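Local coordinates for protein pumilio homolog 23 (Arabidopsis thaliana, PDB 5WZJ) that binds RNA sequence-specifically, recognising 18S rRNA through a superhelix of Pumilio repeats, and probably regulates translation and mRNA stability, at residues 59-65 with 97-103; 80-84 with 107-111; 128-132 with 155-159. All coordinates share one frame; numbering follows the deposited sequence.

Contact 1 of 3, residues 59-65 with 97-103. With nucleotides of chain B.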
loop_
_atom_site.group_PDB
_atom_site.type_symbol
_atom_site.label_atom_id
_atom_site.label_comp_id
_atom_site.label_asym_id
_atom_site.label_seq_id
_atom_site.Cartn_x
_atom_site.Cartn_y
_atom_site.Cartn_z
ATOM N N ALA A 59 -24.401 -24.199 3.620
ATOM C CA ALA A 59 -23.416 -23.144 3.391
ATOM C C ALA A 59 -22.767 -23.248 2.018
ATOM O O ALA A 59 -22.268 -22.248 1.491
ATOM C CB ALA A 59 -22.334 -23.190 4.466
ATOM N N THR A 60 -22.711 -24.442 1.445
ATOM C CA THR A 60 -22.116 -24.596 0.128
ATOM C C THR A 60 -23.152 -24.598 -0.986
ATOM O O THR A 60 -22.786 -24.775 -2.156
ATOM C CB THR A 60 -21.279 -25.877 0.056
ATOM O OG1 THR A 60 -22.128 -27.007 0.279
ATOM C CG2 THR A 60 -20.156 -25.846 1.131
ATOM N N ASP A 61 -24.427 -24.408 -0.668
ATOM C CA ASP A 61 -25.410 -24.341 -1.746
ATOM C C ASP A 61 -25.223 -23.048 -2.532
ATOM O O ASP A 61 -25.055 -21.977 -1.941
ATOM C CB ASP A 61 -26.829 -24.414 -1.205
ATOM C CG ASP A 61 -27.839 -24.471 -2.326
ATOM O OD1 ASP A 61 -27.995 -25.564 -2.882
ATOM O OD2 ASP A 61 -28.410 -23.419 -2.701
ATOM N N TYR A 62 -25.260 -23.137 -3.867
ATOM C CA TYR A 62 -24.917 -21.962 -4.659
ATOM C C TYR A 62 -25.936 -20.841 -4.507
ATOM O O TYR A 62 -25.600 -19.683 -4.761
ATOM C CB TYR A 62 -24.745 -22.330 -6.140
ATOM C CG TYR A 62 -26.032 -22.567 -6.935
ATOM C CD1 TYR A 62 -26.815 -23.704 -6.732
ATOM C CD2 TYR A 62 -26.425 -21.675 -7.927
ATOM C CE1 TYR A 62 -27.980 -23.924 -7.486
ATOM C CE2 TYR A 62 -27.569 -21.885 -8.686
ATOM C CZ TYR A 62 -28.347 -23.012 -8.465
ATOM O OH TYR A 62 -29.499 -23.197 -9.229
ATOM N N ILE A 63 -27.159 -21.144 -4.085
ATOM C CA ILE A 63 -28.162 -20.112 -3.845
ATOM C C ILE A 63 -28.299 -19.806 -2.356
ATOM O O ILE A 63 -28.201 -18.653 -1.936
ATOM C CB ILE A 63 -29.512 -20.521 -4.478
ATOM C CG1 ILE A 63 -29.418 -20.323 -6.000
ATOM C CG2 ILE A 63 -30.676 -19.720 -3.845
ATOM C CD1 ILE A 63 -30.586 -20.821 -6.782
ATOM N N ILE A 64 -28.479 -20.833 -1.527
ATOM C CA ILE A 64 -28.804 -20.562 -0.133
ATOM C C ILE A 64 -27.608 -20.011 0.641
ATOM O O ILE A 64 -27.802 -19.349 1.667
ATOM C CB ILE A 64 -29.369 -21.831 0.523
ATOM C CG1 ILE A 64 -30.533 -22.363 -0.334
ATOM C CG2 ILE A 64 -29.859 -21.533 1.950
ATOM C CD1 ILE A 64 -31.014 -23.743 0.131
ATOM N N SER A 65 -26.379 -20.251 0.165
ATOM C CA SER A 65 -25.198 -19.697 0.834
ATOM C C SER A 65 -25.346 -18.195 1.038
ATOM O O SER A 65 -24.980 -17.659 2.091
ATOM C CB SER A 65 -23.936 -19.998 0.023
ATOM O OG SER A 65 -24.026 -19.463 -1.301
ATOM N N ASP A 97 -14.833 -24.080 -0.026
ATOM C CA ASP A 97 -15.853 -24.131 -1.065
ATOM C C ASP A 97 -16.027 -22.756 -1.714
ATOM O O ASP A 97 -15.908 -21.720 -1.054
ATOM C CB ASP A 97 -17.176 -24.607 -0.466
ATOM C CG ASP A 97 -18.275 -24.711 -1.499
ATOM O OD1 ASP A 97 -18.324 -25.751 -2.170
ATOM O OD2 ASP A 97 -19.085 -23.767 -1.620
ATOM N N ARG A 98 -16.308 -22.752 -3.021
ATOM C CA ARG A 98 -16.428 -21.484 -3.747
ATOM C C ARG A 98 -17.551 -20.605 -3.199
ATOM O O ARG A 98 -17.428 -19.375 -3.220
ATOM C CB ARG A 98 -16.640 -21.741 -5.241
ATOM C CG ARG A 98 -17.900 -22.520 -5.538
ATOM C CD ARG A 98 -17.898 -23.171 -6.925
ATOM N NE ARG A 98 -19.101 -23.982 -7.086
ATOM C CZ ARG A 98 -20.212 -23.562 -7.691
ATOM N NH1 ARG A 98 -21.271 -24.360 -7.772
ATOM N NH2 ARG A 98 -20.262 -22.349 -8.226
ATOM N N SER A 99 -18.661 -21.202 -2.731
ATOM C CA SER A 99 -19.694 -20.430 -2.041
ATOM C C SER A 99 -19.508 -20.445 -0.530
ATOM O O SER A 99 -19.663 -19.410 0.129
ATOM C CB SER A 99 -21.091 -20.973 -2.366
ATOM O OG SER A 99 -21.401 -20.798 -3.730
ATOM N N GLY A 100 -19.204 -21.611 0.037
ATOM C CA GLY A 100 -19.122 -21.717 1.483
ATOM C C GLY A 100 -18.082 -20.795 2.090
ATOM O O GLY A 100 -18.233 -20.352 3.232
ATOM N N SER A 101 -17.023 -20.476 1.338
ATOM C CA SER A 101 -15.985 -19.607 1.888
ATOM C C SER A 101 -16.533 -18.221 2.231
ATOM O O SER A 101 -16.055 -17.579 3.176
ATOM C CB SER A 101 -14.809 -19.500 0.913
ATOM O OG SER A 101 -15.218 -19.035 -0.363
ATOM N N HIS A 102 -17.522 -17.736 1.478
ATOM C CA HIS A 102 -18.104 -16.436 1.806
ATOM C C HIS A 102 -19.006 -16.530 3.035
ATOM O O HIS A 102 -19.119 -15.560 3.795
ATOM C CB HIS A 102 -18.854 -15.882 0.584
ATOM C CG HIS A 102 -17.978 -15.753 -0.626
ATOM N ND1 HIS A 102 -17.257 -14.610 -0.905
ATOM C CD2 HIS A 102 -17.659 -16.646 -1.597
ATOM C CE1 HIS A 102 -16.534 -14.804 -1.996
ATOM N NE2 HIS A 102 -16.762 -16.031 -2.436
ATOM N N VAL A 103 -19.639 -17.688 3.245
ATOM C CA VAL A 103 -20.366 -17.938 4.489
ATOM C C VAL A 103 -19.403 -17.927 5.673
ATOM O O VAL A 103 -19.672 -17.315 6.715
ATOM C CB VAL A 103 -21.123 -19.278 4.400
ATOM C CG1 VAL A 103 -21.673 -19.665 5.770
ATOM C CG2 VAL A 103 -22.248 -19.218 3.335
ATOM P P G B 11 -14.872 -18.353 -8.582
ATOM O OP1 G B 11 -13.925 -19.496 -8.583
ATOM O OP2 G B 11 -15.078 -17.548 -9.809
ATOM O "O5'" G B 11 -16.242 -18.978 -8.096
ATOM C "C5'" G B 11 -17.491 -18.329 -8.296
ATOM C "C4'" G B 11 -18.525 -18.941 -7.382
ATOM O "O4'" G B 11 -18.450 -18.271 -6.093
ATOM C "C3'" G B 11 -19.979 -18.829 -7.839
ATOM O "O3'" G B 11 -20.719 -19.955 -7.349
ATOM C "C2'" G B 11 -20.451 -17.591 -7.102
ATOM O "O2'" G B 11 -21.851 -17.523 -6.933
ATOM C "C1'" G B 11 -19.716 -17.748 -5.764
ATOM N N9 G B 11 -19.561 -16.479 -5.049
ATOM C C8 G B 11 -18.851 -15.363 -5.458
ATOM N N7 G B 11 -18.968 -14.352 -4.626
ATOM C C5 G B 11 -19.807 -14.825 -3.619
ATOM C C6 G B 11 -20.297 -14.189 -2.450
ATOM O O6 G B 11 -20.078 -13.038 -2.063
ATOM N N1 G B 11 -21.138 -15.030 -1.714
ATOM C C2 G B 11 -21.450 -16.331 -2.050
ATOM N N2 G B 11 -22.267 -16.999 -1.211
ATOM N N3 G B 11 -20.995 -16.940 -3.135
ATOM C C4 G B 11 -20.193 -16.135 -3.870
ATOM P P G B 10 -9.834 -14.044 -8.781
ATOM O OP1 G B 10 -9.889 -14.400 -10.210
ATOM O OP2 G B 10 -10.057 -12.662 -8.314
ATOM O "O5'" G B 10 -10.903 -14.925 -7.991
ATOM C "C5'" G B 10 -10.892 -16.346 -8.039
ATOM C "C4'" G B 10 -12.035 -16.915 -7.229
ATOM O "O4'" G B 10 -11.823 -16.566 -5.831
ATOM C "C3'" G B 10 -13.424 -16.376 -7.598
ATOM O "O3'" G B 10 -14.424 -17.375 -7.386
ATOM C "C2'" G B 10 -13.630 -15.272 -6.576
ATOM O "O2'" G B 10 -14.979 -14.952 -6.312
ATOM C "C1'" G B 10 -12.947 -15.867 -5.345
ATOM N N9 G B 10 -12.545 -14.830 -4.397
ATOM C C8 G B 10 -11.962 -13.619 -4.728
ATOM N N7 G B 10 -11.799 -12.852 -3.687
ATOM C C5 G B 10 -12.318 -13.583 -2.623
ATOM C C6 G B 10 -12.400 -13.261 -1.246
ATOM O O6 G B 10 -12.026 -12.231 -0.689
ATOM N N1 G B 10 -12.986 -14.281 -0.505
ATOM C C2 G B 10 -13.431 -15.474 -1.018
ATOM N N2 G B 10 -13.963 -16.348 -0.141
ATOM N N3 G B 10 -13.355 -15.782 -2.302
ATOM C C4 G B 10 -12.798 -14.802 -3.041
HETATM O O HOH W 1 -20.608 -24.611 -3.976
HETATM O O HOH W 2 -23.058 -18.814 -4.912
#

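Contact 2 of 3, residues 80-84 with 107-111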
loop_
_atom_site.group_PDB
_atom_site.type_symbol
_atom_site.label_atom_id
_atom_site.label_comp_id
_atom_site.label_asym_id
_atom_site.label_seq_id
_atom_site.Cartn_x
_atom_site.Cartn_y
_atom_site.Cartn_z
ATOM N N LEU A 80 -24.754 -16.617 16.703
ATOM C CA LEU A 80 -23.578 -16.721 15.852
ATOM C C LEU A 80 -22.592 -17.745 16.404
ATOM O O LEU A 80 -22.143 -18.644 15.681
ATOM C CB LEU A 80 -22.910 -15.353 15.723
ATOM C CG LEU A 80 -21.533 -15.383 15.053
ATOM C CD1 LEU A 80 -21.625 -15.806 13.580
ATOM C CD2 LEU A 80 -20.868 -14.037 15.184
ATOM N N CYS A 81 -22.254 -17.630 17.696
ATOM C CA CYS A 81 -21.303 -18.559 18.301
ATOM C C CYS A 81 -21.828 -19.982 18.292
ATOM O O CYS A 81 -21.056 -20.934 18.114
ATOM C CB CYS A 81 -20.971 -18.113 19.727
ATOM S SG CYS A 81 -20.065 -16.565 19.733
ATOM N N SER A 82 -23.135 -20.154 18.479
ATOM C CA SER A 82 -23.716 -21.488 18.395
ATOM C C SER A 82 -23.579 -22.058 16.987
ATOM O O SER A 82 -23.300 -23.251 16.817
ATOM C CB SER A 82 -25.183 -21.445 18.826
ATOM O OG SER A 82 -25.309 -20.924 20.137
ATOM N N PHE A 83 -23.763 -21.221 15.962
ATOM C CA PHE A 83 -23.582 -21.694 14.593
ATOM C C PHE A 83 -22.139 -22.114 14.358
ATOM O O PHE A 83 -21.870 -23.172 13.780
ATOM C CB PHE A 83 -23.977 -20.627 13.574
ATOM C CG PHE A 83 -23.613 -21.010 12.169
ATOM C CD1 PHE A 83 -24.463 -21.807 11.423
ATOM C CD2 PHE A 83 -22.388 -20.638 11.619
ATOM C CE1 PHE A 83 -24.124 -22.196 10.148
ATOM C CE2 PHE A 83 -22.047 -21.027 10.340
ATOM C CZ PHE A 83 -22.918 -21.802 9.604
ATOM N N ILE A 84 -21.196 -21.278 14.789
ATOM C CA ILE A 84 -19.780 -21.589 14.630
ATOM C C ILE A 84 -19.424 -22.873 15.365
ATOM O O ILE A 84 -18.716 -23.739 14.831
ATOM C CB ILE A 84 -18.932 -20.404 15.120
ATOM C CG1 ILE A 84 -19.131 -19.199 14.192
ATOM C CG2 ILE A 84 -17.473 -20.822 15.260
ATOM C CD1 ILE A 84 -18.409 -17.916 14.661
ATOM N N ALA A 107 -19.293 -15.241 8.827
ATOM C CA ALA A 107 -19.261 -15.575 10.249
ATOM C C ALA A 107 -18.155 -14.809 10.958
ATOM O O ALA A 107 -18.356 -14.301 12.067
ATOM C CB ALA A 107 -19.081 -17.080 10.454
ATOM N N LEU A 108 -16.985 -14.695 10.314
ATOM C CA LEU A 108 -15.867 -13.968 10.908
ATOM C C LEU A 108 -16.153 -12.470 10.997
ATOM O O LEU A 108 -15.881 -11.843 12.028
ATOM C CB LEU A 108 -14.590 -14.231 10.102
ATOM C CG LEU A 108 -14.152 -15.705 10.084
ATOM C CD1 LEU A 108 -12.893 -15.913 9.210
ATOM C CD2 LEU A 108 -13.893 -16.181 11.503
ATOM N N LYS A 109 -16.691 -11.877 9.924
ATOM C CA LYS A 109 -17.038 -10.459 9.949
ATOM C C LYS A 109 -18.041 -10.165 11.048
ATOM O O LYS A 109 -17.959 -9.126 11.712
ATOM C CB LYS A 109 -17.630 -10.026 8.605
ATOM C CG LYS A 109 -16.672 -10.015 7.442
ATOM C CD LYS A 109 -17.409 -9.506 6.201
ATOM C CE LYS A 109 -16.520 -9.513 4.971
ATOM N NZ LYS A 109 -17.311 -9.125 3.757
ATOM N N SER A 110 -19.016 -11.060 11.217
ATOM C CA SER A 110 -20.036 -10.903 12.246
ATOM C C SER A 110 -19.435 -10.979 13.650
ATOM O O SER A 110 -19.798 -10.189 14.527
ATOM C CB SER A 110 -21.110 -11.976 12.049
ATOM O OG SER A 110 -22.223 -11.804 12.917
ATOM N N LEU A 111 -18.526 -11.935 13.888
ATOM C CA LEU A 111 -17.783 -11.959 15.150
ATOM C C LEU A 111 -17.037 -10.656 15.370
ATOM O O LEU A 111 -17.012 -10.121 16.485
ATOM C CB LEU A 111 -16.768 -13.102 15.159
ATOM C CG LEU A 111 -17.045 -14.474 15.720
ATOM C CD1 LEU A 111 -15.732 -15.272 15.657
ATOM C CD2 LEU A 111 -17.572 -14.369 17.138
#

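Contact 3 of 3, residues 128-132 with 155-159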
loop_
_atom_site.group_PDB
_atom_site.type_symbol
_atom_site.label_atom_id
_atom_site.label_comp_id
_atom_site.label_asym_id
_atom_site.label_seq_id
_atom_site.Cartn_x
_atom_site.Cartn_y
_atom_site.Cartn_z
ATOM N N LEU A 128 -13.520 -18.734 18.268
ATOM C CA LEU A 128 -12.256 -18.825 17.543
ATOM C C LEU A 128 -11.524 -20.124 17.863
ATOM O O LEU A 128 -10.957 -20.764 16.969
ATOM C CB LEU A 128 -11.378 -17.620 17.864
ATOM C CG LEU A 128 -11.955 -16.285 17.401
ATOM C CD1 LEU A 128 -11.139 -15.151 17.962
ATOM C CD2 LEU A 128 -11.977 -16.210 15.873
ATOM N N HIS A 129 -11.539 -20.551 19.128
ATOM C CA HIS A 129 -10.837 -21.784 19.469
ATOM C C HIS A 129 -11.399 -22.975 18.702
ATOM O O HIS A 129 -10.642 -23.789 18.157
ATOM C CB HIS A 129 -10.893 -22.050 20.973
ATOM C CG HIS A 129 -10.159 -23.293 21.378
ATOM N ND1 HIS A 129 -8.781 -23.367 21.404
ATOM C CD2 HIS A 129 -10.608 -24.522 21.727
ATOM C CE1 HIS A 129 -8.414 -24.578 21.784
ATOM N NE2 HIS A 129 -9.504 -25.300 21.980
ATOM N N SER A 130 -12.730 -23.098 18.635
ATOM C CA SER A 130 -13.301 -24.250 17.943
ATOM C C SER A 130 -12.890 -24.258 16.470
ATOM O O SER A 130 -12.598 -25.320 15.905
ATOM C CB SER A 130 -14.827 -24.264 18.101
ATOM O OG SER A 130 -15.405 -23.115 17.516
ATOM N N ILE A 131 -12.796 -23.077 15.857
ATOM C CA ILE A 131 -12.406 -22.974 14.451
ATOM C C ILE A 131 -10.918 -23.277 14.281
ATOM O O ILE A 131 -10.521 -24.035 13.391
ATOM C CB ILE A 131 -12.755 -21.574 13.905
ATOM C CG1 ILE A 131 -14.257 -21.364 13.849
ATOM C CG2 ILE A 131 -12.196 -21.368 12.501
ATOM C CD1 ILE A 131 -14.610 -19.959 13.373
ATOM N N CYS A 132 -10.067 -22.657 15.103
ATOM C CA CYS A 132 -8.626 -22.834 14.923
ATOM C C CYS A 132 -8.210 -24.276 15.168
ATOM O O CYS A 132 -7.290 -24.786 14.510
ATOM C CB CYS A 132 -7.851 -21.897 15.853
ATOM S SG CYS A 132 -8.002 -20.127 15.437
ATOM N N LEU A 155 -9.387 -14.788 9.269
ATOM C CA LEU A 155 -9.316 -15.365 10.615
ATOM C C LEU A 155 -8.073 -14.902 11.369
ATOM O O LEU A 155 -8.149 -14.594 12.563
ATOM C CB LEU A 155 -9.334 -16.888 10.529
ATOM C CG LEU A 155 -9.158 -17.620 11.850
ATOM C CD1 LEU A 155 -10.324 -17.295 12.799
ATOM C CD2 LEU A 155 -9.051 -19.121 11.589
ATOM N N LEU A 156 -6.911 -14.895 10.702
ATOM C CA LEU A 156 -5.701 -14.356 11.314
ATOM C C LEU A 156 -5.916 -12.914 11.757
ATOM O O LEU A 156 -5.545 -12.536 12.871
ATOM C CB LEU A 156 -4.525 -14.441 10.331
ATOM C CG LEU A 156 -3.961 -15.842 10.058
ATOM C CD1 LEU A 156 -3.205 -15.859 8.729
ATOM C CD2 LEU A 156 -3.050 -16.288 11.193
ATOM N N CYS A 157 -6.508 -12.088 10.882
ATOM C CA CYS A 157 -6.756 -10.688 11.228
ATOM C C CYS A 157 -7.661 -10.576 12.448
ATOM O O CYS A 157 -7.407 -9.766 13.347
ATOM C CB CYS A 157 -7.376 -9.942 10.037
ATOM S SG CYS A 157 -6.239 -9.586 8.681
ATOM N N LEU A 158 -8.716 -11.389 12.499
ATOM C CA LEU A 158 -9.618 -11.358 13.644
ATOM C C LEU A 158 -8.895 -11.731 14.939
ATOM O O LEU A 158 -9.124 -11.110 15.984
ATOM C CB LEU A 158 -10.796 -12.298 13.394
ATOM C CG LEU A 158 -11.876 -12.340 14.472
ATOM C CD1 LEU A 158 -12.314 -10.932 14.807
ATOM C CD2 LEU A 158 -13.068 -13.187 14.015
ATOM N N CYS A 159 -8.026 -12.752 14.898
ATOM C CA CYS A 159 -7.279 -13.138 16.097
ATOM C C CYS A 159 -6.357 -12.020 16.570
ATOM O O CYS A 159 -6.100 -11.888 17.772
ATOM C CB CYS A 159 -6.459 -14.409 15.840
ATOM S SG CYS A 159 -7.432 -15.923 15.614
#

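Contact 1 of 3, residues 59-65 with 97-103
Thr60 lays its methyl group across the carboxylate of Asp97, CG2 lying 3.4 Å from Asp97 CG, and the two side chains meet at about a right angle. The hydroxyl turns to the preceding helix, OG1 hydrogen-bonded to Tyr56 O. Asp97, its CG anti to the backbone N (chi1 -179°), puts its carboxylate over the turn that leads into helix 100-112. There OD2 takes two amide hydrogens, that of Gly100 (2.7 Å from its N) through the anti lone pair and that of Ser99 from well above the carboxylate plane. Asp61 caps the following turn of its own segment in the same way, gripping Ile63 N and Ile64 N. Close backbone packing completes the join: Gly100 CA sits 3.2 Å from Ala59 O in a CA-H...O contact, an approach eased by the lack of a side chain at Gly100.

The RNA lies along one side of this junction. Ser65 OG donates to Asp61 O and accepts from N2 of G11 of chain B at 3.0 Å, so one hydroxyl ties the turn to the base. Ser101 OG does the same between Asp97 O and N2 of G10 of chain B. Between the two guanines slips the His102 ring, with G11 C5 3.4 Å above the centre of one face and G10 N2 toward the rim of the opposite face. Water 2 links Tyr62 O, Ser99 OG and the G11 ribose O2'. This is the base recognition of a Pumilio repeat, polar groups reading the base edge while a ring stacks between bases.

Val103 closes the apolar side against Ala59 and reaches Leu68 and Leu72 of helix 64-74, while Ser101 faces Tyr147 and Val151 of helix 146-160, placing helix 100-112 between these two helices.

Contact 2 of 3, residues 80-84 with 107-111
With its CG anti to the backbone N (chi1 170°), Leu80 extends toward helix 100-112 and sets both methyls against one face of it. Ile84, one turn on, has CG1 anti to its carbonyl carbon (chi1 -67°), which sends CD1 out to meet Leu111 tip to tip, 3.9 Å from CG of that leucine. The two branches of Leu80 do different work. CD1 lies over Ala107, 4.2 Å from its CB, while CD2 presses into the next turn, 3.4 Å from Leu111 N and 3.8 Å from Leu111 CD2. Leu111 thus has Leu80 and Ile84 against its branches, and Cys81 SG comes up to its CD2 at 4.2 Å.

Ser110 brings a hydroxyl to the border of this apolar patch. Its OG lies 3.5 Å from Leu80 CD2 but is bonded to the carbonyl of Leu72, so the buried hydroxyl is satisfied. With an alanine in place of Leu80, the gap left between Ala107 and Leu111 would probably let the Leu111 side chain shift and weaken the hold between the two helices.

The segment axes run at 145° to each other, roughly antiparallel, and approach to 10.7 Å, a separation bridged by Leu80, Ile84 and Leu111. Residues 80-84 lie in Pumilio repeat 1 and 107-111 in repeat 2, so the contact is part of the hydrophobic seam between successive repeats from which the right-handed Pumilio superhelix is built.

Contact 3 of 3, residues 128-132 with 155-159
Leu128 pushes its CD2 methyl between two leucines of helix 146-160, 3.7 Å from Leu155 CD1 and also 3.7 Å from Leu158 CD2. It gets there with CG anti to the carbonyl carbon (chi1 -64°), whereas Leu155 and Leu158 both hold CG anti to the backbone N (chi1 176° and -177°). The side chains of Leu128 and Leu155 slide past each other in opposite directions, while Leu158 slants across Leu128.

The second methyl of Leu155 serves the next turn of helix 121-137. CD2 rests 4.0 Å from Ile131 CG2, the branch methyl rather than the long arm, and 4.1 Å from Cys132 SG. Cys132 and Cys159 take matching conformations, each SG beside its backbone N, and bring their sulfurs to 4.2 Å, a van der Waals contact and far too long for a disulfide.

Leu111 of helix 100-112 also packs on both Leu128 and Leu158, and Leu208 of helix 202-213 on Leu155. Aliphatic carbons and thiol sulfurs make the side-chain contacts between the two segments, which implies that these helices are held by shape and exclusion of water rather than by directed bonds.

In the fold
Helix 100-112 is shared by contacts 1 and 2, whose centres are 15 Å apart: its first turn meets the RNA, and its later turns pack on helix 77-87. Contact 3 carries the packing onward to helix 146-160. Its centre lies 11 Å from that of contact 2, and the two touch directly, Ile84 CG2 meeting Ile131 CD1 at 3.5 Å and Leu111 CD1 meeting Leu158 CD2 at 3.8 Å, making one continuous apolar core. The nearest atoms of contacts 2 and 3 stay about 8 and 10 Å from the bound RNA, whereas contact 1 touches two of its guanines. The start of helix 100-112 thus combines base reading with repeat packing, while its later turns serve packing.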